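Local coordinates for protein cryptochrome DASH, chloroplastic/mitochondrial (PDB 2J4D) that repairs cyclobutane pyrimidine dimers in single-stranded DNA as an FAD-dependent photolyase with a folate antenna, and may also serve as a photoreceptor, at residues Cys73-Leu78 and Val150-Leu155; Cys101-Arg106 and Gly227-Leu232; Thr42-Arg47 and Tyr59-Ser64. All blocks are in the same frame, centred on the assembly; numbering follows the deposited sequence.

Contact 1 (Cys73-Leu78 and Val150-Leu155); sequences CLDPRL and VDVERL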
loop_
_atom_site.group_PDB
_atom_site.type_symbol
_atom_site.label_atom_id
_atom_site.label_comp_id
_atom_site.label_asym_id
_atom_site.label_seq_id
_atom_site.Cartn_x
_atom_site.Cartn_y
_atom_site.Cartn_z
ATOM N N CYS A 73 -8.618 -14.794 -5.409
ATOM C CA CYS A 73 -9.566 -15.322 -4.437
ATOM C C CYS A 73 -9.932 -14.241 -3.449
ATOM O O CYS A 73 -9.061 -13.635 -2.825
ATOM C CB CYS A 73 -8.966 -16.490 -3.652
ATOM S SG CYS A 73 -8.449 -17.879 -4.659
ATOM N N LEU A 74 -11.224 -13.988 -3.305
ATOM C CA LEU A 74 -11.639 -13.002 -2.337
ATOM C C LEU A 74 -11.729 -13.790 -1.027
ATOM O O LEU A 74 -12.726 -14.459 -0.751
ATOM C CB LEU A 74 -12.986 -12.417 -2.712
ATOM C CG LEU A 74 -13.205 -11.175 -1.860
ATOM C CD1 LEU A 74 -12.472 -9.975 -2.454
ATOM C CD2 LEU A 74 -14.667 -10.919 -1.792
ATOM N N ASP A 75 -10.649 -13.719 -0.253
ATOM C CA ASP A 75 -10.488 -14.426 1.018
ATOM C C ASP A 75 -11.439 -13.872 2.071
ATOM O O ASP A 75 -11.343 -12.703 2.437
ATOM C CB ASP A 75 -9.041 -14.240 1.488
ATOM C CG ASP A 75 -8.643 -15.193 2.601
ATOM O OD1 ASP A 75 -9.483 -15.492 3.472
ATOM O OD2 ASP A 75 -7.465 -15.623 2.604
ATOM N N PRO A 76 -12.361 -14.705 2.583
ATOM C CA PRO A 76 -13.310 -14.237 3.602
ATOM C C PRO A 76 -12.650 -13.624 4.843
ATOM O O PRO A 76 -13.220 -12.753 5.503
ATOM C CB PRO A 76 -14.124 -15.500 3.926
ATOM C CG PRO A 76 -13.175 -16.629 3.606
ATOM C CD PRO A 76 -12.523 -16.148 2.326
ATOM N N ARG A 77 -11.441 -14.068 5.158
ATOM C CA ARG A 77 -10.735 -13.548 6.321
ATOM C C ARG A 77 -10.361 -12.070 6.149
ATOM O O ARG A 77 -10.163 -11.362 7.126
ATOM C CB ARG A 77 -9.484 -14.390 6.588
ATOM C CG ARG A 77 -9.814 -15.802 7.066
ATOM C CD ARG A 77 -8.627 -16.755 6.957
ATOM N NE ARG A 77 -8.243 -16.965 5.563
ATOM C CZ ARG A 77 -7.677 -18.072 5.099
ATOM N NH1 ARG A 77 -7.420 -19.084 5.919
ATOM N NH2 ARG A 77 -7.382 -18.173 3.811
ATOM N N LEU A 78 -10.286 -11.610 4.902
ATOM C CA LEU A 78 -9.937 -10.220 4.618
ATOM C C LEU A 78 -11.055 -9.273 5.067
ATOM O O LEU A 78 -10.843 -8.068 5.234
ATOM C CB LEU A 78 -9.687 -10.053 3.118
ATOM C CG LEU A 78 -9.069 -8.739 2.643
ATOM C CD1 LEU A 78 -7.675 -8.596 3.237
ATOM C CD2 LEU A 78 -9.001 -8.723 1.120
ATOM N N VAL A 150 1.868 -15.694 5.169
ATOM C CA VAL A 150 2.700 -16.882 5.017
ATOM C C VAL A 150 1.949 -18.121 5.489
ATOM O O VAL A 150 2.224 -19.238 5.045
ATOM C CB VAL A 150 4.047 -16.731 5.761
ATOM C CG1 VAL A 150 4.858 -15.594 5.107
ATOM C CG2 VAL A 150 3.815 -16.454 7.230
ATOM N N ASP A 151 0.982 -17.931 6.376
ATOM C CA ASP A 151 0.201 -19.067 6.837
ATOM C C ASP A 151 -0.675 -19.539 5.672
ATOM O O ASP A 151 -0.853 -20.732 5.455
ATOM C CB ASP A 151 -0.668 -18.679 8.029
ATOM C CG ASP A 151 -1.292 -19.892 8.704
ATOM O OD1 ASP A 151 -0.544 -20.842 9.030
ATOM O OD2 ASP A 151 -2.522 -19.896 8.912
ATOM N N VAL A 152 -1.219 -18.597 4.912
ATOM C CA VAL A 152 -2.037 -18.968 3.767
ATOM C C VAL A 152 -1.168 -19.690 2.731
ATOM O O VAL A 152 -1.620 -20.639 2.097
ATOM C CB VAL A 152 -2.725 -17.737 3.140
ATOM C CG1 VAL A 152 -3.463 -18.146 1.858
ATOM C CG2 VAL A 152 -3.708 -17.145 4.150
ATOM N N GLU A 153 0.083 -19.259 2.568
ATOM C CA GLU A 153 0.993 -19.924 1.631
ATOM C C GLU A 153 1.157 -21.382 2.066
ATOM O O GLU A 153 1.133 -22.305 1.242
ATOM C CB GLU A 153 2.363 -19.233 1.620
ATOM C CG GLU A 153 2.306 -17.813 1.100
ATOM C CD GLU A 153 3.619 -17.055 1.247
ATOM O OE1 GLU A 153 4.565 -17.584 1.880
ATOM O OE2 GLU A 153 3.698 -15.917 0.726
ATOM N N ARG A 154 1.332 -21.579 3.369
ATOM C CA ARG A 154 1.487 -22.920 3.921
ATOM C C ARG A 154 0.234 -23.759 3.650
ATOM O O ARG A 154 0.328 -24.897 3.198
ATOM C CB ARG A 154 1.717 -22.843 5.434
ATOM C CG ARG A 154 1.678 -24.207 6.147
ATOM C CD ARG A 154 1.788 -24.041 7.667
ATOM N NE ARG A 154 0.584 -23.455 8.258
ATOM C CZ ARG A 154 -0.513 -24.137 8.570
ATOM N NH1 ARG A 154 -0.567 -25.444 8.354
ATOM N NH2 ARG A 154 -1.561 -23.511 9.093
ATOM N N LEU A 155 -0.938 -23.192 3.921
ATOM C CA LEU A 155 -2.180 -23.933 3.718
ATOM C C LEU A 155 -2.409 -24.278 2.248
ATOM O O LEU A 155 -2.900 -25.367 1.925
ATOM C CB LEU A 155 -3.353 -23.142 4.296
ATOM C CG LEU A 155 -3.259 -23.067 5.830
ATOM C CD1 LEU A 155 -4.154 -21.978 6.348
ATOM C CD2 LEU A 155 -3.637 -24.417 6.455
#
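V152 lays its methyl CG2 over one face of the R77 guanidinium, displaced from the middle toward the rim and 3.8 Å from NH2. The two side chains run alongside, pointing opposite ways. In V152 the methyl CG1 stands anti to the backbone N (chi1 174°), which leaves CG2 to meet the arginine. L155 adds CD1, which approaches R77 NH1 obliquely at 4.4 Å. D75 grips the guanidinium side-on, which would limit its turning: R77 NE gives a bond of 2.8 Å to OD1, and NH2 a salt bridge of 2.8 Å to OD2. A bend at chi3 (-65°) brings the head of R77 back to this carboxylate. OD1 also accepts the backbone N of R77 at 3.0 Å, closing an Asx turn, so that one aspartate fixes both the backbone and the side chain of the arginine. NH1 forms a second salt bridge with E124 of helix 123-134, and R77 also touches P123 of that helix. Methyl groups laid against the guanidinium of a D75-R77 pair thus join the turn after strand 67-74 to helix 147-161, at the C-terminal end of that strand in the parallel sheet of the Rossmann-like alpha/beta domain of photolyases and cryptochromes.

Contact 2 (Cys101-Arg106 and Gly227-Leu232); sequences CLVDLR and GDVPTL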
loop_
_atom_site.group_PDB
_atom_site.type_symbol
_atom_site.label_atom_id
_atom_site.label_comp_id
_atom_site.label_asym_id
_atom_site.label_seq_id
_atom_site.Cartn_x
_atom_site.Cartn_y
_atom_site.Cartn_z
ATOM N N CYS A 101 -9.580 -2.161 -8.496
ATOM C CA CYS A 101 -8.327 -2.808 -8.910
ATOM C C CYS A 101 -8.603 -4.110 -9.658
ATOM O O CYS A 101 -7.959 -4.409 -10.663
ATOM C CB CYS A 101 -7.444 -3.137 -7.700
ATOM S SG CYS A 101 -6.702 -1.709 -6.873
ATOM N N LEU A 102 -9.553 -4.891 -9.150
ATOM C CA LEU A 102 -9.895 -6.166 -9.774
ATOM C C LEU A 102 -10.539 -5.964 -11.141
ATOM O O LEU A 102 -10.213 -6.673 -12.084
ATOM C CB LEU A 102 -10.825 -6.972 -8.864
ATOM C CG LEU A 102 -10.203 -7.373 -7.517
ATOM C CD1 LEU A 102 -11.248 -8.112 -6.687
ATOM C CD2 LEU A 102 -8.965 -8.261 -7.734
ATOM N N VAL A 103 -11.452 -5.003 -11.243
ATOM C CA VAL A 103 -12.102 -4.724 -12.524
ATOM C C VAL A 103 -11.033 -4.384 -13.559
ATOM O O VAL A 103 -11.041 -4.912 -14.674
ATOM C CB VAL A 103 -13.083 -3.526 -12.418
ATOM C CG1 VAL A 103 -13.531 -3.079 -13.816
ATOM C CG2 VAL A 103 -14.295 -3.920 -11.589
ATOM N N ASP A 104 -10.102 -3.514 -13.176
ATOM C CA ASP A 104 -9.042 -3.079 -14.078
ATOM C C ASP A 104 -8.072 -4.202 -14.459
ATOM O O ASP A 104 -7.624 -4.278 -15.611
ATOM C CB ASP A 104 -8.277 -1.909 -13.444
ATOM C CG ASP A 104 -7.269 -1.278 -14.393
ATOM O OD1 ASP A 104 -7.691 -0.721 -15.430
ATOM O OD2 ASP A 104 -6.055 -1.338 -14.097
ATOM N N LEU A 105 -7.740 -5.067 -13.502
ATOM C CA LEU A 105 -6.830 -6.173 -13.788
ATOM C C LEU A 105 -7.461 -7.106 -14.823
ATOM O O LEU A 105 -6.805 -7.521 -15.776
ATOM C CB LEU A 105 -6.504 -6.961 -12.508
ATOM C CG LEU A 105 -5.636 -8.218 -12.688
ATOM C CD1 LEU A 105 -4.309 -7.872 -13.377
ATOM C CD2 LEU A 105 -5.364 -8.838 -11.312
ATOM N N ARG A 106 -8.728 -7.448 -14.633
ATOM C CA ARG A 106 -9.396 -8.311 -15.602
ATOM C C ARG A 106 -9.333 -7.648 -16.981
ATOM O O ARG A 106 -9.016 -8.287 -17.974
ATOM C CB ARG A 106 -10.855 -8.545 -15.195
ATOM C CG ARG A 106 -11.741 -9.096 -16.317
ATOM C CD ARG A 106 -13.116 -9.491 -15.791
ATOM N NE ARG A 106 -13.076 -10.796 -15.134
ATOM C CZ ARG A 106 -14.042 -11.290 -14.363
ATOM N NH1 ARG A 106 -15.148 -10.588 -14.129
ATOM N NH2 ARG A 106 -13.909 -12.501 -13.837
ATOM N N GLY A 227 -16.489 -15.682 -13.279
ATOM C CA GLY A 227 -16.868 -15.060 -12.022
ATOM C C GLY A 227 -17.136 -13.568 -12.048
ATOM O O GLY A 227 -16.474 -12.821 -12.766
ATOM N N ASP A 228 -18.112 -13.126 -11.265
ATOM C CA ASP A 228 -18.424 -11.704 -11.198
ATOM C C ASP A 228 -17.503 -11.075 -10.168
ATOM O O ASP A 228 -17.021 -11.759 -9.265
ATOM C CB ASP A 228 -19.862 -11.458 -10.725
ATOM C CG ASP A 228 -20.893 -12.172 -11.565
ATOM O OD1 ASP A 228 -20.618 -12.443 -12.755
ATOM O OD2 ASP A 228 -21.990 -12.446 -11.032
ATOM N N VAL A 229 -17.250 -9.780 -10.302
ATOM C CA VAL A 229 -16.436 -9.092 -9.310
ATOM C C VAL A 229 -17.409 -9.019 -8.146
ATOM O O VAL A 229 -18.567 -8.643 -8.324
ATOM C CB VAL A 229 -16.080 -7.668 -9.758
ATOM C CG1 VAL A 229 -15.331 -6.940 -8.647
ATOM C CG2 VAL A 229 -15.245 -7.726 -11.021
ATOM N N PRO A 230 -16.970 -9.389 -6.939
ATOM C CA PRO A 230 -17.923 -9.320 -5.834
ATOM C C PRO A 230 -18.307 -7.887 -5.509
ATOM O O PRO A 230 -17.637 -6.940 -5.920
ATOM C CB PRO A 230 -17.166 -9.990 -4.693
ATOM C CG PRO A 230 -15.762 -9.527 -4.942
ATOM C CD PRO A 230 -15.619 -9.719 -6.451
ATOM N N THR A 231 -19.411 -7.734 -4.796
ATOM C CA THR A 231 -19.866 -6.419 -4.393
ATOM C C THR A 231 -19.581 -6.354 -2.909
ATOM O O THR A 231 -19.642 -7.372 -2.216
ATOM C CB THR A 231 -21.385 -6.240 -4.608
ATOM O OG1 THR A 231 -22.106 -7.100 -3.711
ATOM C CG2 THR A 231 -21.761 -6.568 -6.041
ATOM N N LEU A 232 -19.263 -5.169 -2.413
ATOM C CA LEU A 232 -18.980 -5.022 -1.004
ATOM C C LEU A 232 -20.145 -5.537 -0.171
ATOM O O LEU A 232 -19.941 -6.171 0.865
ATOM C CB LEU A 232 -18.695 -3.559 -0.669
ATOM C CG LEU A 232 -17.404 -3.020 -1.290
ATOM C CD1 LEU A 232 -17.150 -1.597 -0.788
ATOM C CD2 LEU A 232 -16.238 -3.930 -0.924
#
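The G227-L232 chain passes helix 92-111 without regular structure, coming nearest where the CA atoms of V103 and V229 stand 6.9 Å apart. Those two valines, set roughly perpendicular to each other, touch methyl to methyl, CG2 to CG2, at 4.0 Å. One helical turn on from V103, R106 reaches the loop end-on: NH1 and NH2 both donate to the single carbonyl oxygen of G227, at 2.9 Å and 2.8 Å. That oxygen lies at the edge of the guanidinium, in its plane. NH1 meets it almost in line with the C=O bond (168°), whereas NH2 comes in tilted from the carbonyl plane. Helix 92-111 is the crossover of a beta-alpha-beta unit between strands 67-74 and 117-120, and the loop is consistent with the long linker that runs from the alpha/beta domain to the helical FAD-binding domain in this family. NH2 also bonds to L116 O, just before strand 117-120. With a leucine in place of R106, which has no N-H to give, the carbonyl oxygens of G227 and L116 would probably be left without these donors and the loop less firmly tied to the helix. V229 CG2 lies oblique to the guanidinium, 4.2 Å from R106 NH1, while V229 and P230 also pack on I118.

Contact 3 (Thr42-Arg47 and Tyr59-Ser64); sequences TILWFR and YKAWSS
T42 and L44 meet A61 on one side of strand 41-46, and the flat groups, the W45 indole in the strand and the R47 guanidinium near its end, lie away from that meeting. R47 CG sits over one face of the indole, 3.5 Å above its plane and toward the rim; W45 CH2 in turn stands 3.7 Å above one face of the guanidinium, again off-centre. R47 NH1 bonds to the backbone oxygen of E149, a residue of the folate pocket, and NH2 to that of H142 and, in a salt bridge, to E153. Toward the helix no hydrogen bond forms; methyl groups meet A61. T42 brings its methyl CG2 to 4.0 Å from A61 CB and 3.5 Å from A61 O, while L44 CD1 reaches the same CB at 4.4 Å. In T42 it is OG1 that stands anti to the backbone N (chi1 -174°); this hydroxyl is hydrogen-bonded to that of T138, leaving the methyl for the helix. The small A61 lets the helix come close: the CA of A61 lies 6.4 Å from the CA of T42. S64 OG bonds back to K60 O at 2.7 Å. Helix 56-63 here covers the start of strand 41-46 within the beta-alpha-beta unit completed by strand 67-74; W45 and I43 pack instead on helix 123-134, and strand 138-142 lies alongside.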
loop_
_atom_site.group_PDB
_atom_site.type_symbol
_atom_site.label_atom_id
_atom_site.label_comp_id
_atom_site.label_asym_id
_atom_site.label_seq_id
_atom_site.Cartn_x
_atom_site.Cartn_y
_atom_site.Cartn_z
ATOM N N THR A 42 -0.738 -23.769 -16.094
ATOM C CA THR A 42 -0.233 -23.180 -14.862
ATOM C C THR A 42 -1.309 -22.237 -14.335
ATOM O O THR A 42 -2.101 -21.681 -15.099
ATOM C CB THR A 42 1.069 -22.368 -15.069
ATOM O OG1 THR A 42 1.575 -21.950 -13.793
ATOM C CG2 THR A 42 0.805 -21.124 -15.909
ATOM N N ILE A 43 -1.347 -22.078 -13.023
ATOM C CA ILE A 43 -2.300 -21.179 -12.403
ATOM C C ILE A 43 -1.490 -20.018 -11.841
ATOM O O ILE A 43 -0.457 -20.239 -11.211
ATOM C CB ILE A 43 -3.052 -21.878 -11.244
ATOM C CG1 ILE A 43 -4.030 -22.910 -11.816
ATOM C CG2 ILE A 43 -3.766 -20.828 -10.366
ATOM C CD1 ILE A 43 -4.634 -23.856 -10.777
ATOM N N LEU A 44 -1.939 -18.792 -12.099
ATOM C CA LEU A 44 -1.276 -17.605 -11.567
ATOM C C LEU A 44 -2.193 -17.063 -10.471
ATOM O O LEU A 44 -3.305 -16.601 -10.740
ATOM C CB LEU A 44 -1.083 -16.537 -12.651
ATOM C CG LEU A 44 -0.449 -15.214 -12.189
ATOM C CD1 LEU A 44 0.905 -15.463 -11.532
ATOM C CD2 LEU A 44 -0.293 -14.289 -13.402
ATOM N N TRP A 45 -1.718 -17.134 -9.235
ATOM C CA TRP A 45 -2.491 -16.683 -8.081
ATOM C C TRP A 45 -2.106 -15.260 -7.666
ATOM O O TRP A 45 -0.996 -15.016 -7.182
ATOM C CB TRP A 45 -2.292 -17.686 -6.935
ATOM C CG TRP A 45 -2.828 -17.271 -5.591
ATOM C CD1 TRP A 45 -3.949 -16.541 -5.334
ATOM C CD2 TRP A 45 -2.255 -17.589 -4.318
ATOM N NE1 TRP A 45 -4.110 -16.379 -3.974
ATOM C CE2 TRP A 45 -3.084 -17.014 -3.328
ATOM C CE3 TRP A 45 -1.119 -18.311 -3.916
ATOM C CZ2 TRP A 45 -2.814 -17.136 -1.957
ATOM C CZ3 TRP A 45 -0.850 -18.435 -2.556
ATOM C CH2 TRP A 45 -1.696 -17.848 -1.592
ATOM N N PHE A 46 -3.042 -14.336 -7.877
ATOM C CA PHE A 46 -2.866 -12.923 -7.550
ATOM C C PHE A 46 -3.239 -12.618 -6.101
ATOM O O PHE A 46 -4.197 -13.174 -5.563
ATOM C CB PHE A 46 -3.761 -12.050 -8.448
ATOM C CG PHE A 46 -3.210 -11.803 -9.835
ATOM C CD1 PHE A 46 -2.359 -10.725 -10.079
ATOM C CD2 PHE A 46 -3.599 -12.603 -10.907
ATOM C CE1 PHE A 46 -1.907 -10.438 -11.368
ATOM C CE2 PHE A 46 -3.154 -12.330 -12.208
ATOM C CZ PHE A 46 -2.305 -11.243 -12.440
ATOM N N ARG A 47 -2.472 -11.731 -5.479
ATOM C CA ARG A 47 -2.760 -11.290 -4.124
ATOM C C ARG A 47 -2.626 -9.773 -4.122
ATOM O O ARG A 47 -3.567 -9.084 -4.515
ATOM C CB ARG A 47 -1.826 -11.956 -3.118
ATOM C CG ARG A 47 -2.329 -13.356 -2.728
ATOM C CD ARG A 47 -1.760 -13.835 -1.391
ATOM N NE ARG A 47 -0.354 -14.185 -1.517
ATOM C CZ ARG A 47 0.374 -14.739 -0.557
ATOM N NH1 ARG A 47 -0.165 -15.007 0.626
ATOM N NH2 ARG A 47 1.640 -15.058 -0.799
ATOM N N TYR A 59 5.339 -13.328 -15.558
ATOM C CA TYR A 59 6.335 -13.697 -16.555
ATOM C C TYR A 59 6.775 -15.158 -16.416
ATOM O O TYR A 59 6.857 -15.885 -17.408
ATOM C CB TYR A 59 7.579 -12.806 -16.465
ATOM C CG TYR A 59 8.559 -13.108 -17.574
ATOM C CD1 TYR A 59 8.433 -12.502 -18.822
ATOM C CD2 TYR A 59 9.545 -14.077 -17.410
ATOM C CE1 TYR A 59 9.261 -12.855 -19.882
ATOM C CE2 TYR A 59 10.374 -14.442 -18.464
ATOM C CZ TYR A 59 10.223 -13.828 -19.697
ATOM O OH TYR A 59 11.016 -14.209 -20.752
ATOM N N LYS A 60 7.069 -15.585 -15.192
ATOM C CA LYS A 60 7.520 -16.960 -14.967
ATOM C C LYS A 60 6.431 -17.977 -15.288
ATOM O O LYS A 60 6.714 -19.079 -15.778
ATOM C CB LYS A 60 8.001 -17.123 -13.521
ATOM C CG LYS A 60 8.539 -18.512 -13.172
ATOM C CD LYS A 60 9.627 -18.988 -14.134
ATOM C CE LYS A 60 10.389 -20.193 -13.579
ATOM N NZ LYS A 60 11.702 -19.804 -12.974
ATOM N N ALA A 61 5.186 -17.605 -15.015
ATOM C CA ALA A 61 4.050 -18.478 -15.295
ATOM C C ALA A 61 3.924 -18.670 -16.807
ATOM O O ALA A 61 3.760 -19.788 -17.304
ATOM C CB ALA A 61 2.780 -17.859 -14.747
ATOM N N TRP A 62 4.010 -17.563 -17.533
ATOM C CA TRP A 62 3.906 -17.578 -18.983
ATOM C C TRP A 62 5.034 -18.355 -19.651
ATOM O O TRP A 62 4.794 -19.152 -20.555
ATOM C CB TRP A 62 3.901 -16.142 -19.505
ATOM C CG TRP A 62 3.994 -16.028 -20.994
ATOM C CD1 TRP A 62 3.000 -16.257 -21.904
ATOM C CD2 TRP A 62 5.145 -15.637 -21.746
ATOM N NE1 TRP A 62 3.463 -16.026 -23.180
ATOM C CE2 TRP A 62 4.777 -15.646 -23.111
ATOM C CE3 TRP A 62 6.455 -15.279 -21.400
ATOM C CZ2 TRP A 62 5.673 -15.310 -24.131
ATOM C CZ3 TRP A 62 7.348 -14.944 -22.417
ATOM C CH2 TRP A 62 6.949 -14.963 -23.764
ATOM N N SER A 63 6.259 -18.134 -19.197
ATOM C CA SER A 63 7.408 -18.791 -19.804
ATOM C C SER A 63 7.580 -20.258 -19.430
ATOM O O SER A 63 8.384 -20.960 -20.037
ATOM C CB SER A 63 8.692 -18.022 -19.471
ATOM O OG SER A 63 8.921 -17.999 -18.077
ATOM N N SER A 64 6.820 -20.732 -18.451
ATOM C CA SER A 64 6.944 -22.124 -18.046
ATOM C C SER A 64 5.672 -22.933 -18.295
ATOM O O SER A 64 5.479 -23.995 -17.701
ATOM C CB SER A 64 7.319 -22.194 -16.567
ATOM O OG SER A 64 6.267 -21.709 -15.760
#

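Overall arrangement
The three contacts lie 18 to 19 Å apart, centre to centre, around one parallel sheet, and each touches the other two. Contacts 1 and 3 are tied by a salt bridge of 2.7 Å between E153 OE2 and R47 NH2, and by V152 CG1 packing on W45 CH2 at 3.9 Å. Contact 2 reaches contact 1 through P230 CG, 3.6 Å from L74 CD2, and contact 3 through L105 CD2, 3.8 Å from F46 CD1. In sequence, contact 3 closes before the others open, whereas the segments of contacts 1 and 2 alternate. None lies at the flavin; V152 of contact 1 has its side chain about 9 Å from the bound folate.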